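Local coordinates for fructose-bisphosphatase (Pyrococcus horikoshii, PDB 1VDW), which probably works as a magnesium-dependent phosphatase of the inositol monophosphatase superfamily, releasing phosphate from fructose 1,6-bisphosphate and possibly from inositol monophosphate, at the interface of chains A and B. Residues are numbered along the deposited sequence; one frame, centred on the assembly and turned at random. Chains: chain A/B, hypothetical protein PH1897.

Contact 1: the interface of chains A and B. Residues chain A 95-97; chain B 97-98, 118, 181, 184.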
ATOM      1  N   GLY A  95      10.914  -3.302   1.748  1.00  9.84           N
ATOM      2  CA  GLY A  95      10.226  -4.317   0.968  1.00  9.30           C
ATOM      3  C   GLY A  95       8.740  -4.103   0.760  1.00  9.07           C
ATOM      4  O   GLY A  95       8.022  -5.058   0.458  1.00 10.34           O
ATOM      5  N   ILE A  96       8.274  -2.869   0.923  1.00  9.68           N
ATOM      6  CA  ILE A  96       6.860  -2.544   0.738  1.00  9.12           C
ATOM      7  C   ILE A  96       6.730  -2.189  -0.748  1.00  9.16           C
ATOM      8  O   ILE A  96       7.342  -1.230  -1.219  1.00  9.47           O
ATOM      9  CB  ILE A  96       6.469  -1.378   1.648  1.00  8.67           C
ATOM     10  CG1 ILE A  96       6.738  -1.767   3.109  1.00 11.12           C
ATOM     11  CG2 ILE A  96       5.008  -1.013   1.434  1.00  9.89           C
ATOM     12  CD1 ILE A  96       6.413  -0.690   4.121  1.00 12.23           C
ATOM     13  N   PRO A  97       5.915  -2.952  -1.502  1.00  8.91           N
ATOM     14  CA  PRO A  97       5.719  -2.754  -2.941  1.00  9.58           C
ATOM     15  C   PRO A  97       4.961  -1.542  -3.445  1.00  9.02           C
ATOM     16  O   PRO A  97       4.066  -1.670  -4.282  1.00  9.66           O
ATOM     17  CB  PRO A  97       5.078  -4.066  -3.372  1.00 10.34           C
ATOM     18  CG  PRO A  97       4.180  -4.360  -2.223  1.00 10.87           C
ATOM     19  CD  PRO A  97       5.049  -4.044  -1.010  1.00  9.73           C
TER
ATOM     20  N   PRO B  97      -1.185  -3.585  -5.713  1.00  9.26           N
ATOM     21  CA  PRO B  97      -0.357  -4.721  -5.293  1.00  9.42           C
ATOM     22  C   PRO B  97      -0.102  -5.002  -3.824  1.00  9.98           C
ATOM     23  O   PRO B  97       1.048  -5.138  -3.396  1.00  9.58           O
ATOM     24  CB  PRO B  97       0.932  -4.508  -6.082  1.00 10.45           C
ATOM     25  CG  PRO B  97       1.064  -3.028  -6.081  1.00  9.82           C
ATOM     26  CD  PRO B  97      -0.353  -2.543  -6.350  1.00  9.39           C
ATOM     27  N   PHE B  98      -1.177  -5.117  -3.057  1.00  8.81           N
ATOM     28  CA  PHE B  98      -1.066  -5.425  -1.641  1.00  8.03           C
ATOM     29  C   PHE B  98      -2.252  -6.297  -1.246  1.00  7.57           C
ATOM     30  O   PHE B  98      -3.345  -5.805  -0.966  1.00  8.29           O
ATOM     31  CB  PHE B  98      -1.045  -4.150  -0.805  1.00 10.03           C
ATOM     32  CG  PHE B  98      -0.512  -4.360   0.572  1.00  9.51           C
ATOM     33  CD1 PHE B  98       0.859  -4.464   0.789  1.00  9.78           C
ATOM     34  CD2 PHE B  98      -1.376  -4.504   1.645  1.00  9.90           C
ATOM     35  CE1 PHE B  98       1.361  -4.710   2.068  1.00 11.45           C
ATOM     36  CE2 PHE B  98      -0.889  -4.752   2.923  1.00  9.62           C
ATOM     37  CZ  PHE B  98       0.482  -4.854   3.135  1.00 10.65           C
ATOM     38  N   GLU B 118       1.995 -13.729   0.127  1.00  8.26           N
ATOM     39  CA  GLU B 118       1.966 -12.426  -0.540  1.00  8.93           C
ATOM     40  C   GLU B 118       2.506 -12.681  -1.952  1.00  9.15           C
ATOM     41  O   GLU B 118       3.711 -12.596  -2.205  1.00  8.98           O
ATOM     42  CB  GLU B 118       2.858 -11.450   0.230  1.00  7.68           C
ATOM     43  CG  GLU B 118       2.852 -10.041  -0.317  1.00  8.47           C
ATOM     44  CD  GLU B 118       3.772  -9.087   0.427  1.00  9.00           C
ATOM     45  OE1 GLU B 118       4.593  -9.538   1.267  1.00  8.80           O
ATOM     46  OE2 GLU B 118       3.677  -7.876   0.144  1.00  8.85           O
ATOM     47  N   TYR B 181       4.147  -7.847   7.934  1.00  7.54           N
ATOM     48  CA  TYR B 181       5.212  -6.863   7.716  1.00  8.43           C
ATOM     49  C   TYR B 181       5.877  -6.526   9.055  1.00  9.21           C
ATOM     50  O   TYR B 181       7.102  -6.372   9.129  1.00  9.89           O
ATOM     51  CB  TYR B 181       4.640  -5.605   7.060  1.00  9.19           C
ATOM     52  CG  TYR B 181       4.588  -5.678   5.549  1.00  8.48           C
ATOM     53  CD1 TYR B 181       4.414  -6.895   4.887  1.00 10.22           C
ATOM     54  CD2 TYR B 181       4.722  -4.528   4.777  1.00 12.36           C
ATOM     55  CE1 TYR B 181       4.383  -6.965   3.494  1.00  9.89           C
ATOM     56  CE2 TYR B 181       4.689  -4.588   3.388  1.00 12.05           C
ATOM     57  CZ  TYR B 181       4.523  -5.809   2.755  1.00 10.44           C
ATOM     58  OH  TYR B 181       4.525  -5.853   1.378  1.00 11.61           O
ATOM     59  N   ARG B 184       8.303  -9.283  10.018  1.00 11.00           N
ATOM     60  CA  ARG B 184       9.601  -9.335   9.347  1.00 11.70           C
ATOM     61  C   ARG B 184      10.421  -8.057   9.497  1.00 12.99           C
ATOM     62  O   ARG B 184      11.471  -7.915   8.871  1.00 16.97           O
ATOM     63  CB  ARG B 184       9.449  -9.699   7.859  1.00 12.67           C
ATOM     64  CG  ARG B 184       8.769  -8.656   6.988  1.00 11.44           C
ATOM     65  CD  ARG B 184       8.819  -9.038   5.504  1.00 12.51           C
ATOM     66  NE  ARG B 184       8.120  -8.045   4.695  1.00 12.10           N
ATOM     67  CZ  ARG B 184       8.638  -6.876   4.329  1.00 11.79           C
ATOM     68  NH1 ARG B 184       9.877  -6.554   4.680  1.00 14.13           N
ATOM     69  NH2 ARG B 184       7.901  -5.998   3.667  1.00 12.47           N
TER
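A:Gly95 has left-handed backbone angles (phi 68°, psi 20°), and the extended A:Ile96 and then A:Pro97 follow it onto B:Tyr181. The tyrosine is the main receiver on chain B. A:Ile96 crosses it at a slant and brings CG1 to within 3.5 Å of CE2 of B:Tyr181, on the CD2-CE2 side of the ring. A:Pro97 arrives from the opposite direction and sets its ring carbons at the phenol end. CG of A:Pro97 also lies 3.4 Å from the backbone O of B:Pro97. The phenol is held within its own subunit. OH of B:Tyr181 donates to OE2 of the B:Glu118 carboxylate at 2.5 Å; OE2 accepts through its syn lone pair. NH2 of B:Arg184 lies 3.4 Å above the centre of the B:Tyr181 ring, and the guanidinium turns its edge to that face. CZ of B:Phe98 meets the other face near the rim. NH2 of B:Arg184 also comes within 3.3 Å of the carbonyl O of A:Gly95. A phenylalanine in place of B:Tyr181 would probably leave B:Glu118 without its hydroxyl mate and the ring less firmly fixed against A:Pro97. The chain A segment is the loop between helix 89-93 and strand 100-107. It meets helix 175-183 of chain B, the residue just after it, the end of strand 110-118 and the matching 97-98 loop of chain B.

Contact 2: the interface of chains A and B. Residues chain A 143, 181, 184-186; chain B 94-96.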
ATOM      1  N   ARG A 143     -12.703   7.142 -12.532  1.00 11.32           N
ATOM      2  CA  ARG A 143     -13.964   6.422 -12.523  1.00 12.14           C
ATOM      3  C   ARG A 143     -15.082   7.350 -12.075  1.00 13.87           C
ATOM      4  O   ARG A 143     -14.842   8.401 -11.484  1.00 13.26           O
ATOM      5  CB  ARG A 143     -13.894   5.212 -11.590  1.00 12.15           C
ATOM      6  CG  ARG A 143     -13.796   5.543 -10.105  1.00 12.70           C
ATOM      7  CD  ARG A 143     -13.689   4.256  -9.301  1.00 13.37           C
ATOM      8  NE  ARG A 143     -13.544   4.475  -7.866  1.00 12.26           N
ATOM      9  CZ  ARG A 143     -13.017   3.582  -7.033  1.00 12.45           C
ATOM     10  NH1 ARG A 143     -12.577   2.418  -7.495  1.00 13.01           N
ATOM     11  NH2 ARG A 143     -12.948   3.839  -5.738  1.00 14.42           N
ATOM     12  N   TYR A 181      -3.239   6.083  -9.360  1.00  7.69           N
ATOM     13  CA  TYR A 181      -4.374   5.213  -9.072  1.00  7.85           C
ATOM     14  C   TYR A 181      -5.667   5.991  -9.267  1.00  8.67           C
ATOM     15  O   TYR A 181      -6.647   5.455  -9.784  1.00  9.29           O
ATOM     16  CB  TYR A 181      -4.296   4.669  -7.645  1.00  8.78           C
ATOM     17  CG  TYR A 181      -3.214   3.630  -7.411  1.00  8.80           C
ATOM     18  CD1 TYR A 181      -2.423   3.142  -8.456  1.00  9.81           C
ATOM     19  CD2 TYR A 181      -2.977   3.143  -6.128  1.00  9.06           C
ATOM     20  CE1 TYR A 181      -1.416   2.195  -8.219  1.00  9.27           C
ATOM     21  CE2 TYR A 181      -1.982   2.205  -5.884  1.00 10.50           C
ATOM     22  CZ  TYR A 181      -1.208   1.737  -6.930  1.00  9.85           C
ATOM     23  OH  TYR A 181      -0.219   0.821  -6.655  1.00 11.39           O
ATOM     24  N   ARG A 184      -6.509   6.241 -13.000  1.00 10.46           N
ATOM     25  CA  ARG A 184      -7.067   5.094 -13.710  1.00 10.82           C
ATOM     26  C   ARG A 184      -8.322   4.514 -13.073  1.00 11.87           C
ATOM     27  O   ARG A 184      -8.835   3.490 -13.523  1.00 13.20           O
ATOM     28  CB  ARG A 184      -6.010   3.998 -13.900  1.00 11.66           C
ATOM     29  CG  ARG A 184      -5.533   3.323 -12.632  1.00 10.80           C
ATOM     30  CD  ARG A 184      -4.580   2.174 -12.963  1.00 12.27           C
ATOM     31  NE  ARG A 184      -4.033   1.558 -11.757  1.00 12.68           N
ATOM     32  CZ  ARG A 184      -4.702   0.722 -10.970  1.00 11.84           C
ATOM     33  NH1 ARG A 184      -5.948   0.380 -11.260  1.00 12.23           N
ATOM     34  NH2 ARG A 184      -4.136   0.259  -9.866  1.00 12.66           N
ATOM     35  N   GLY A 185      -8.809   5.155 -12.018  1.00 10.40           N
ATOM     36  CA  GLY A 185     -10.035   4.699 -11.383  1.00 10.99           C
ATOM     37  C   GLY A 185      -9.960   3.704 -10.240  1.00 10.70           C
ATOM     38  O   GLY A 185     -10.933   2.993  -9.983  1.00 12.53           O
ATOM     39  N   ALA A 186      -8.827   3.653  -9.545  1.00 10.17           N
ATOM     40  CA  ALA A 186      -8.655   2.740  -8.418  1.00  8.88           C
ATOM     41  C   ALA A 186      -8.967   3.434  -7.091  1.00  9.49           C
ATOM     42  O   ALA A 186      -9.072   2.781  -6.053  1.00 10.38           O
ATOM     43  CB  ALA A 186      -7.235   2.192  -8.410  1.00  9.65           C
TER
ATOM     44  N   ASN B  94      -8.770  -3.752  -7.724  1.00 11.21           N
ATOM     45  CA  ASN B  94      -8.372  -2.465  -8.282  1.00 10.54           C
ATOM     46  C   ASN B  94      -6.914  -2.386  -8.715  1.00  9.77           C
ATOM     47  O   ASN B  94      -6.401  -1.292  -8.970  1.00 10.31           O
ATOM     48  CB  ASN B  94      -8.697  -1.352  -7.288  1.00 10.94           C
ATOM     49  CG  ASN B  94     -10.175  -1.039  -7.253  1.00 11.92           C
ATOM     50  OD1 ASN B  94     -10.677  -0.287  -8.095  1.00 14.26           O
ATOM     51  ND2 ASN B  94     -10.887  -1.631  -6.300  1.00 12.57           N
ATOM     52  N   GLY B  95      -6.251  -3.536  -8.802  1.00  9.13           N
ATOM     53  CA  GLY B  95      -4.865  -3.561  -9.240  1.00  9.76           C
ATOM     54  C   GLY B  95      -3.837  -2.943  -8.310  1.00  9.11           C
ATOM     55  O   GLY B  95      -2.754  -2.560  -8.756  1.00 10.13           O
ATOM     56  N   ILE B  96      -4.165  -2.838  -7.029  1.00  8.73           N
ATOM     57  CA  ILE B  96      -3.246  -2.286  -6.037  1.00  8.45           C
ATOM     58  C   ILE B  96      -2.515  -3.516  -5.507  1.00  8.79           C
ATOM     59  O   ILE B  96      -3.132  -4.400  -4.915  1.00  8.91           O
ATOM     60  CB  ILE B  96      -4.036  -1.558  -4.942  1.00  8.31           C
ATOM     61  CG1 ILE B  96      -4.785  -0.377  -5.572  1.00 10.91           C
ATOM     62  CG2 ILE B  96      -3.097  -1.077  -3.838  1.00  8.87           C
ATOM     63  CD1 ILE B  96      -5.658   0.383  -4.615  1.00 11.12           C
TER
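The backbone O of B:Asn94 is gripped by both terminal nitrogens of A:Arg184. NH1 and NH2 of A:Arg184 each donate to O of B:Asn94 at 2.9 Å, and the oxygen lies in the guanidinium plane. The two donors differ at the acceptor. NH2 lies in the carbonyl plane, whereas NH1 stands above it, 42° out. This end-on fork fixes the turn of the guanidinium. CG of A:Arg184 sits between the backbone N and carbonyl carbon (chi1 67°), and from there the extended chain carries the guanidinium out to B:Asn94. The amide side chain of B:Asn94 points towards A:Arg143, whose NH1 is 3.4 Å from OD1 of B:Asn94. The two flat groups are turned 67° apart. This is a longer approach than a hydrogen bond, though the arginine charge may still attract the amide oxygen weakly. CB of A:Ala186 packs 4.0 Å from CB of B:Asn94. Further along, CG1 of B:Ile96 rests 3.8 Å from CE2 of A:Tyr181. The asparagine is the residue of this patch with the most surface hidden, 51 Å². On chain A the site is the end of helix 175-184 with the turn that follows, joined by A:Arg143 beyond strand 138-140. On chain B it is the loop leaving helix 89-93.

Contact 3: the interface of chains A and B. Residues chain A 97-98, 118, 121, 181; chain B 96-98.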
ATOM      1  N   PRO A  97       5.915  -2.952  -1.502  1.00  8.91           N
ATOM      2  CA  PRO A  97       5.719  -2.754  -2.941  1.00  9.58           C
ATOM      3  C   PRO A  97       4.961  -1.542  -3.445  1.00  9.02           C
ATOM      4  O   PRO A  97       4.066  -1.670  -4.282  1.00  9.66           O
ATOM      5  CB  PRO A  97       5.078  -4.066  -3.372  1.00 10.34           C
ATOM      6  CG  PRO A  97       4.180  -4.360  -2.223  1.00 10.87           C
ATOM      7  CD  PRO A  97       5.049  -4.044  -1.010  1.00  9.73           C
ATOM      8  N   PHE A  98       5.335  -0.370  -2.946  1.00  8.59           N
ATOM      9  CA  PHE A  98       4.731   0.884  -3.367  1.00  8.38           C
ATOM     10  C   PHE A  98       5.832   1.918  -3.548  1.00  7.79           C
ATOM     11  O   PHE A  98       6.229   2.580  -2.600  1.00  8.53           O
ATOM     12  CB  PHE A  98       3.725   1.403  -2.332  1.00 10.01           C
ATOM     13  CG  PHE A  98       2.446   0.627  -2.291  1.00  9.41           C
ATOM     14  CD1 PHE A  98       1.612   0.565  -3.404  1.00 10.33           C
ATOM     15  CD2 PHE A  98       2.088  -0.069  -1.146  1.00  9.41           C
ATOM     16  CE1 PHE A  98       0.442  -0.189  -3.372  1.00  9.58           C
ATOM     17  CE2 PHE A  98       0.921  -0.824  -1.106  1.00  8.94           C
ATOM     18  CZ  PHE A  98       0.098  -0.884  -2.224  1.00  9.74           C
ATOM     19  N   GLU A 118       5.694   2.394 -12.294  1.00  8.08           N
ATOM     20  CA  GLU A 118       5.401   1.605 -11.094  1.00  7.72           C
ATOM     21  C   GLU A 118       6.029   0.244 -11.421  1.00  8.20           C
ATOM     22  O   GLU A 118       5.376  -0.661 -11.940  1.00  8.50           O
ATOM     23  CB  GLU A 118       3.885   1.501 -10.926  1.00  8.03           C
ATOM     24  CG  GLU A 118       3.468   0.682  -9.722  1.00  7.59           C
ATOM     25  CD  GLU A 118       1.962   0.584  -9.513  1.00  8.37           C
ATOM     26  OE1 GLU A 118       1.177   0.919 -10.429  1.00 10.06           O
ATOM     27  OE2 GLU A 118       1.564   0.139  -8.412  1.00  9.24           O
ATOM     28  N   VAL A 121       4.791  -3.817 -10.714  1.00  9.03           N
ATOM     29  CA  VAL A 121       3.786  -4.399 -11.594  1.00  9.41           C
ATOM     30  C   VAL A 121       4.017  -4.029 -13.061  1.00  9.07           C
ATOM     31  O   VAL A 121       3.118  -4.141 -13.884  1.00  9.92           O
ATOM     32  CB  VAL A 121       2.355  -3.998 -11.161  1.00 10.85           C
ATOM     33  CG1 VAL A 121       1.947  -4.810  -9.936  1.00 12.72           C
ATOM     34  CG2 VAL A 121       2.294  -2.507 -10.854  1.00 12.67           C
ATOM     35  N   TYR A 181      -3.239   6.083  -9.360  1.00  7.69           N
ATOM     36  CA  TYR A 181      -4.374   5.213  -9.072  1.00  7.85           C
ATOM     37  C   TYR A 181      -5.667   5.991  -9.267  1.00  8.67           C
ATOM     38  O   TYR A 181      -6.647   5.455  -9.784  1.00  9.29           O
ATOM     39  CB  TYR A 181      -4.296   4.669  -7.645  1.00  8.78           C
ATOM     40  CG  TYR A 181      -3.214   3.630  -7.411  1.00  8.80           C
ATOM     41  CD1 TYR A 181      -2.423   3.142  -8.456  1.00  9.81           C
ATOM     42  CD2 TYR A 181      -2.977   3.143  -6.128  1.00  9.06           C
ATOM     43  CE1 TYR A 181      -1.416   2.195  -8.219  1.00  9.27           C
ATOM     44  CE2 TYR A 181      -1.982   2.205  -5.884  1.00 10.50           C
ATOM     45  CZ  TYR A 181      -1.208   1.737  -6.930  1.00  9.85           C
ATOM     46  OH  TYR A 181      -0.219   0.821  -6.655  1.00 11.39           O
TER
ATOM     47  N   ILE B  96      -4.165  -2.838  -7.029  1.00  8.73           N
ATOM     48  CA  ILE B  96      -3.246  -2.286  -6.037  1.00  8.45           C
ATOM     49  C   ILE B  96      -2.515  -3.516  -5.507  1.00  8.79           C
ATOM     50  O   ILE B  96      -3.132  -4.400  -4.915  1.00  8.91           O
ATOM     51  CB  ILE B  96      -4.036  -1.558  -4.942  1.00  8.31           C
ATOM     52  CG1 ILE B  96      -4.785  -0.377  -5.572  1.00 10.91           C
ATOM     53  CG2 ILE B  96      -3.097  -1.077  -3.838  1.00  8.87           C
ATOM     54  CD1 ILE B  96      -5.658   0.383  -4.615  1.00 11.12           C
ATOM     55  N   PRO B  97      -1.185  -3.585  -5.713  1.00  9.26           N
ATOM     56  CA  PRO B  97      -0.357  -4.721  -5.293  1.00  9.42           C
ATOM     57  C   PRO B  97      -0.102  -5.002  -3.824  1.00  9.98           C
ATOM     58  O   PRO B  97       1.048  -5.138  -3.396  1.00  9.58           O
ATOM     59  CB  PRO B  97       0.932  -4.508  -6.082  1.00 10.45           C
ATOM     60  CG  PRO B  97       1.064  -3.028  -6.081  1.00  9.82           C
ATOM     61  CD  PRO B  97      -0.353  -2.543  -6.350  1.00  9.39           C
ATOM     62  N   PHE B  98      -1.177  -5.117  -3.057  1.00  8.81           N
ATOM     63  CA  PHE B  98      -1.066  -5.425  -1.641  1.00  8.03           C
ATOM     64  C   PHE B  98      -2.252  -6.297  -1.246  1.00  7.57           C
ATOM     65  O   PHE B  98      -3.345  -5.805  -0.966  1.00  8.29           O
ATOM     66  CB  PHE B  98      -1.045  -4.150  -0.805  1.00 10.03           C
ATOM     67  CG  PHE B  98      -0.512  -4.360   0.572  1.00  9.51           C
ATOM     68  CD1 PHE B  98       0.859  -4.464   0.789  1.00  9.78           C
ATOM     69  CD2 PHE B  98      -1.376  -4.504   1.645  1.00  9.90           C
ATOM     70  CE1 PHE B  98       1.361  -4.710   2.068  1.00 11.45           C
ATOM     71  CE2 PHE B  98      -0.889  -4.752   2.923  1.00  9.62           C
ATOM     72  CZ  PHE B  98       0.482  -4.854   3.135  1.00 10.65           C
TER
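Apolar packing carries most of this patch, and the ring of A:Phe98 is at its middle. CZ of A:Phe98 touches CG2 of B:Ile96 at 3.6 Å. CZ of A:Phe98 also reaches CB of B:Phe98 at 3.7 Å, and the two phenylalanine side chains cross at about a right angle. Their chi1 angles differ, so these two side chains depart from the two-fold symmetry. In A:Phe98 the CG is anti to the carbonyl carbon (chi1 -73°), which carries the ring over to the partner. In B:Phe98 the CG is anti to the backbone N (chi1 -162°), so that CB is nearest to A:Phe98, with CG and CD1 a little further off. B:Pro97 adds further contacts. CD of B:Pro97 lies 3.9 Å from CE1 of A:Phe98, and CB of B:Pro97 lies 4.0 Å from CG1 of A:Val121.

Polar groups also border B:Pro97. OH of A:Tyr181 approaches CD of B:Pro97 at 3.4 Å. OH of A:Tyr181 donates to OE2 of A:Glu118 at 2.6 Å, on the syn side but 31° out of the carboxylate plane. The bond holds the phenol end against CD of B:Pro97. In the fold, the loop at 96-98 of chain B inserts between the same loop of chain A, the end of strand 110-118 with the 3-10 turn 119-121, and helix 175-184.

Contact 4: the interface of chains A and B. Residues chain A 96, 98, 170-172; chain B 170-172.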
ATOM      1  N   ILE A  96       8.274  -2.869   0.923  1.00  9.68           N
ATOM      2  CA  ILE A  96       6.860  -2.544   0.738  1.00  9.12           C
ATOM      3  C   ILE A  96       6.730  -2.189  -0.748  1.00  9.16           C
ATOM      4  O   ILE A  96       7.342  -1.230  -1.219  1.00  9.47           O
ATOM      5  CB  ILE A  96       6.469  -1.378   1.648  1.00  8.67           C
ATOM      6  CG1 ILE A  96       6.738  -1.767   3.109  1.00 11.12           C
ATOM      7  CG2 ILE A  96       5.008  -1.013   1.434  1.00  9.89           C
ATOM      8  CD1 ILE A  96       6.413  -0.690   4.121  1.00 12.23           C
ATOM      9  N   PHE A  98       5.335  -0.370  -2.946  1.00  8.59           N
ATOM     10  CA  PHE A  98       4.731   0.884  -3.367  1.00  8.38           C
ATOM     11  C   PHE A  98       5.832   1.918  -3.548  1.00  7.79           C
ATOM     12  O   PHE A  98       6.229   2.580  -2.600  1.00  8.53           O
ATOM     13  CB  PHE A  98       3.725   1.403  -2.332  1.00 10.01           C
ATOM     14  CG  PHE A  98       2.446   0.627  -2.291  1.00  9.41           C
ATOM     15  CD1 PHE A  98       1.612   0.565  -3.404  1.00 10.33           C
ATOM     16  CD2 PHE A  98       2.088  -0.069  -1.146  1.00  9.41           C
ATOM     17  CE1 PHE A  98       0.442  -0.189  -3.372  1.00  9.58           C
ATOM     18  CE2 PHE A  98       0.921  -0.824  -1.106  1.00  8.94           C
ATOM     19  CZ  PHE A  98       0.098  -0.884  -2.224  1.00  9.74           C
ATOM     20  N   ARG A 170      -6.519   4.825   2.189  1.00  8.90           N
ATOM     21  CA  ARG A 170      -5.235   4.210   1.921  1.00  8.73           C
ATOM     22  C   ARG A 170      -4.207   5.304   2.171  1.00  8.71           C
ATOM     23  O   ARG A 170      -4.461   6.489   1.923  1.00  9.25           O
ATOM     24  CB  ARG A 170      -5.132   3.742   0.471  1.00  9.44           C
ATOM     25  CG  ARG A 170      -6.052   2.576   0.123  1.00  8.96           C
ATOM     26  CD  ARG A 170      -5.572   1.272   0.760  1.00  9.46           C
ATOM     27  NE  ARG A 170      -6.437   0.132   0.457  1.00  9.70           N
ATOM     28  CZ  ARG A 170      -7.524  -0.194   1.149  1.00  9.66           C
ATOM     29  NH1 ARG A 170      -7.897   0.535   2.192  1.00 10.99           N
ATOM     30  NH2 ARG A 170      -8.229  -1.265   0.805  1.00 10.86           N
ATOM     31  N   THR A 171      -3.067   4.910   2.710  1.00  7.60           N
ATOM     32  CA  THR A 171      -1.958   5.831   2.940  1.00  7.64           C
ATOM     33  C   THR A 171      -0.797   4.936   2.547  1.00  8.24           C
ATOM     34  O   THR A 171      -0.258   4.175   3.352  1.00  7.31           O
ATOM     35  CB  THR A 171      -1.887   6.279   4.404  1.00  7.67           C
ATOM     36  OG1 THR A 171      -3.151   6.841   4.788  1.00  9.66           O
ATOM     37  CG2 THR A 171      -0.805   7.337   4.576  1.00 10.68           C
ATOM     38  N   LEU A 172      -0.438   5.022   1.272  1.00  8.51           N
ATOM     39  CA  LEU A 172       0.568   4.132   0.712  1.00  8.15           C
ATOM     40  C   LEU A 172       2.031   4.506   0.813  1.00  9.12           C
ATOM     41  O   LEU A 172       2.884   3.625   0.728  1.00 10.38           O
ATOM     42  CB  LEU A 172       0.212   3.838  -0.752  1.00 10.12           C
ATOM     43  CG  LEU A 172      -1.225   3.351  -0.974  1.00  9.25           C
ATOM     44  CD1 LEU A 172      -1.438   3.047  -2.450  1.00 11.37           C
ATOM     45  CD2 LEU A 172      -1.504   2.121  -0.124  1.00 11.24           C
TER
ATOM     46  N   ARG B 170       1.191   4.147   7.631  1.00  7.90           N
ATOM     47  CA  ARG B 170       0.790   3.478   6.403  1.00  7.56           C
ATOM     48  C   ARG B 170      -0.573   2.863   6.677  1.00  8.29           C
ATOM     49  O   ARG B 170      -0.882   2.489   7.812  1.00  9.19           O
ATOM     50  CB  ARG B 170       1.773   2.354   6.034  1.00  8.14           C
ATOM     51  CG  ARG B 170       3.175   2.815   5.635  1.00  8.68           C
ATOM     52  CD  ARG B 170       3.177   3.456   4.252  1.00  8.55           C
ATOM     53  NE  ARG B 170       4.495   3.952   3.856  1.00  8.91           N
ATOM     54  CZ  ARG B 170       4.980   5.152   4.160  1.00  8.98           C
ATOM     55  NH1 ARG B 170       4.267   6.010   4.872  1.00  9.58           N
ATOM     56  NH2 ARG B 170       6.189   5.501   3.730  1.00 11.66           N
ATOM     57  N   THR B 171      -1.391   2.776   5.639  1.00  8.22           N
ATOM     58  CA  THR B 171      -2.707   2.147   5.719  1.00  7.54           C
ATOM     59  C   THR B 171      -2.754   1.480   4.355  1.00  7.45           C
ATOM     60  O   THR B 171      -3.177   2.071   3.362  1.00  7.94           O
ATOM     61  CB  THR B 171      -3.815   3.187   5.909  1.00  8.27           C
ATOM     62  OG1 THR B 171      -3.494   4.012   7.040  1.00  9.41           O
ATOM     63  CG2 THR B 171      -5.150   2.492   6.171  1.00  9.71           C
ATOM     64  N   LEU B 172      -2.300   0.231   4.321  1.00  8.06           N
ATOM     65  CA  LEU B 172      -2.143  -0.472   3.057  1.00  7.43           C
ATOM     66  C   LEU B 172      -3.315  -1.261   2.508  1.00  8.24           C
ATOM     67  O   LEU B 172      -3.334  -1.575   1.318  1.00  9.16           O
ATOM     68  CB  LEU B 172      -0.885  -1.344   3.142  1.00  8.39           C
ATOM     69  CG  LEU B 172       0.362  -0.553   3.586  1.00  8.60           C
ATOM     70  CD1 LEU B 172       1.574  -1.469   3.643  1.00 11.73           C
ATOM     71  CD2 LEU B 172       0.615   0.610   2.633  1.00  9.50           C
TER
HETATM   72  O   HOH W   1      -5.496   6.308   6.160  1.00 15.93           O
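A:Thr171 and B:Thr171 pair as an antiparallel beta bridge, the tight part of this contact. N of A:Thr171 donates to O of B:Thr171 at 2.9 Å, and the reverse bond matches it. Both bonds are nearly straight, about 167° at the hydrogen, and each donor is tilted from the carbonyl plane. Packing continues beside the bridge. CD2 of A:Leu172 meets CD2 of B:Leu172 at 3.8 Å as the two side chains cross. A:Phe98 slides past B:Leu172 in the opposite direction, its CE2 4.0 Å from CD2 of B:Leu172. A:Arg170 bends at chi2 (-72°), and this folds its chain back along the partner's backbone. CD of A:Arg170 lies 3.6 Å from O of B:Thr171, and its NE also faces O of B:Leu172. With an alanine at A:Arg170, CD and NE would be gone, and the carbonyl oxygens of B:Thr171 and B:Leu172 would probably lose their cover on that side.

The threonine hydroxyls form the looser, watered side. OG1 of A:Thr171 lies 3.6 Å from OG1 of B:Thr171. Water 1 lies between them, 2.8 Å from OG1 of A:Thr171 and a longer 3.2 Å from OG1 of B:Thr171. The site joins the two chains just beyond strands 168-170 through the Thr171 bridge, and so holds the halves of the homodimer together.

The four contacts belong to one two-fold interface of the homodimer. Contact 3 is central: its C-alpha centre is about 9 Å from those of contact 1 and contact 4, and about 10 Å from that of contact 2. Contacts 1 and 2, about 18 Å apart, are largely twins with the chains exchanged: the 95-96 loop of one chain meets Tyr181 and Arg184 of the other. Contact 3 shares A:Pro97, B:Pro97 and B:Phe98 with contact 1, A:Tyr181 and B:Ile96 with contact 2, and A:Phe98 with contact 4. The loop after helix 89-93 therefore serves repeatedly, and the Thr171 bridge of contact 4 adds a backbone link.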